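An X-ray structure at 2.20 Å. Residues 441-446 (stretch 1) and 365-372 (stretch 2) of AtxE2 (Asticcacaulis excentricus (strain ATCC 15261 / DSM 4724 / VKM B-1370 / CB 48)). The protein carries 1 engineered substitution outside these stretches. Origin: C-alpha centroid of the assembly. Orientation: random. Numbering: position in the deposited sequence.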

# COMPACT_ATOMS: atom_id res chain seq x y z
N ARG A 441 -2.76 1.45 -10.52
CA ARG A 441 -2.26 2.73 -11.03
C ARG A 441 -0.85 2.69 -11.49
O ARG A 441 -0.46 3.48 -12.36
CB ARG A 441 -2.39 3.85 -9.99
CG ARG A 441 -3.83 4.07 -9.54
CD ARG A 441 -3.98 5.44 -8.83
NE ARG A 441 -5.37 5.85 -8.78
CZ ARG A 441 -5.95 6.72 -9.61
NH1 ARG A 441 -5.29 7.30 -10.61
NH2 ARG A 441 -7.22 7.01 -9.41
N GLY A 442 -0.06 1.79 -10.90
CA GLY A 442 1.40 1.87 -10.98
C GLY A 442 1.90 0.63 -11.64
O GLY A 442 1.24 0.08 -12.53
N PHE A 443 3.08 0.19 -11.19
CA PHE A 443 3.75 -0.94 -11.79
C PHE A 443 2.95 -2.22 -11.51
O PHE A 443 2.47 -2.42 -10.42
CB PHE A 443 5.18 -1.02 -11.28
CG PHE A 443 5.89 -2.23 -11.70
CD1 PHE A 443 6.01 -2.55 -13.06
CD2 PHE A 443 6.43 -3.12 -10.73
CE1 PHE A 443 6.64 -3.75 -13.46
CE2 PHE A 443 7.08 -4.31 -11.12
CZ PHE A 443 7.18 -4.62 -12.49
N LEU A 444 2.75 -3.03 -12.53
CA LEU A 444 2.05 -4.32 -12.36
C LEU A 444 2.97 -5.31 -11.69
O LEU A 444 3.77 -5.96 -12.36
CB LEU A 444 1.63 -4.83 -13.72
CG LEU A 444 0.61 -3.91 -14.44
CD1 LEU A 444 0.34 -4.44 -15.83
CD2 LEU A 444 -0.69 -3.74 -13.71
N ARG A 445 2.91 -5.38 -10.36
CA ARG A 445 3.83 -6.21 -9.58
C ARG A 445 3.00 -7.37 -9.02
O ARG A 445 2.87 -8.40 -9.71
CB ARG A 445 4.51 -5.36 -8.52
CG ARG A 445 5.53 -6.02 -7.62
CD ARG A 445 6.22 -5.16 -6.57
NE ARG A 445 7.17 -4.21 -7.06
CZ ARG A 445 8.47 -4.43 -7.14
NH1 ARG A 445 8.99 -5.61 -6.86
NH2 ARG A 445 9.22 -3.46 -7.56
N GLY A 446 2.38 -7.21 -7.85
CA GLY A 446 1.63 -8.32 -7.23
C GLY A 446 0.23 -7.93 -6.78
O GLY A 446 -0.42 -8.64 -6.00
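Stretch 2 365-372: QESALQPR

A buried carboxylate, not a backbone partner, receives the amide of Phe443. Phe443 N donates to Glu366 OE1 at 2.7 Å, and the hydrogen bond is almost straight. Glu366 points its CA-to-CB bond toward stretch 1. Glu366 OE2, the other oxygen, forms a salt bridge with Arg372 NE at 2.8 Å. Gly442 fits beside this carboxylate because it has no side chain: Gly442 CA lies 3.4 Å from Glu366 OE1, and a CB there would clash with that oxygen.

Stretch 2 enters as a strand through Ser367, makes a type I beta turn from Ser367 to Gln370, and resumes as a strand at Gln370. Stretch 1 has no regular secondary structure. The closest CA pairs are Gly442 with Ser367, at 4.3 Å, and Phe443 with Ala368, at 4.2 Å, so the two chains run roughly the same way here, until stretch 2 turns back after Ala368. Leu444 N donates to Ala368 O at 2.9 Å, tying stretch 1 to the turn.

The Phe443 ring is buried against the turn and the returning strand. Pro371 CB sits over one face of the Phe443 ring, 4.0 Å from its centroid. Leu444 CD1 meets Ala368 CB at 4.0 Å. One water donates to both Glu366 OE1 (2.8 Å) and Phe443 O (2.9 Å), bridging the stretches again.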

# COMPACT_ATOMS: atom_id res chain seq x y z
N GLN A 365 8.63 7.64 -9.84
CA GLN A 365 7.60 7.44 -10.85
C GLN A 365 7.49 5.97 -11.17
O GLN A 365 8.49 5.23 -11.10
CB GLN A 365 7.99 8.19 -12.11
CG GLN A 365 6.98 8.10 -13.26
CD GLN A 365 7.32 7.03 -14.28
OE1 GLN A 365 8.47 6.69 -14.52
NE2 GLN A 365 6.29 6.52 -14.94
N GLU A 366 6.29 5.54 -11.52
CA GLU A 366 6.06 4.17 -11.97
C GLU A 366 4.86 4.09 -12.88
O GLU A 366 4.02 4.97 -12.86
CB GLU A 366 5.90 3.21 -10.76
CG GLU A 366 4.83 3.59 -9.81
CD GLU A 366 4.66 2.55 -8.72
OE1 GLU A 366 4.20 1.43 -9.08
OE2 GLU A 366 4.90 2.85 -7.52
N SER A 367 4.83 3.05 -13.70
CA SER A 367 3.70 2.80 -14.53
C SER A 367 3.68 1.31 -14.84
O SER A 367 4.53 0.57 -14.36
CB SER A 367 3.75 3.67 -15.80
OG SER A 367 4.76 3.24 -16.68
N ALA A 368 2.73 0.90 -15.67
CA ALA A 368 2.37 -0.50 -15.76
C ALA A 368 3.57 -1.38 -15.93
O ALA A 368 3.65 -2.43 -15.27
CB ALA A 368 1.39 -0.74 -16.90
N LEU A 369 4.47 -0.99 -16.83
CA LEU A 369 5.65 -1.79 -17.14
C LEU A 369 6.92 -1.12 -16.71
O LEU A 369 7.99 -1.55 -17.10
CB LEU A 369 5.72 -2.12 -18.62
CG LEU A 369 4.60 -3.03 -19.09
CD1 LEU A 369 4.71 -3.28 -20.60
CD2 LEU A 369 4.60 -4.37 -18.38
N GLN A 370 6.82 -0.17 -15.80
CA GLN A 370 7.99 0.54 -15.26
C GLN A 370 7.94 0.52 -13.75
O GLN A 370 7.15 1.20 -13.15
CB GLN A 370 7.93 2.02 -15.71
CG GLN A 370 8.97 2.94 -15.07
CD GLN A 370 10.35 2.50 -15.48
OE1 GLN A 370 10.67 2.61 -16.63
NE2 GLN A 370 11.14 1.92 -14.55
N PRO A 371 8.81 -0.26 -13.12
CA PRO A 371 8.89 -0.23 -11.66
C PRO A 371 9.40 1.10 -11.17
O PRO A 371 9.95 1.87 -11.93
CB PRO A 371 9.90 -1.32 -11.28
CG PRO A 371 10.36 -1.92 -12.56
CD PRO A 371 9.69 -1.27 -13.73
N ARG A 372 9.26 1.33 -9.90
CA ARG A 372 9.57 2.58 -9.35
C ARG A 372 11.03 3.02 -9.62
O ARG A 372 12.00 2.28 -9.36
CB ARG A 372 9.26 2.60 -7.86
CG ARG A 372 8.95 3.95 -7.32
CD ARG A 372 8.47 3.88 -5.87
NE ARG A 372 7.15 3.27 -5.83
CZ ARG A 372 6.65 2.68 -4.76
NH1 ARG A 372 7.33 2.63 -3.62
NH2 ARG A 372 5.43 2.17 -4.79
O HOH W 1 3.21 -1.02 -8.04
O HOH W 2 8.15 -0.57 -7.93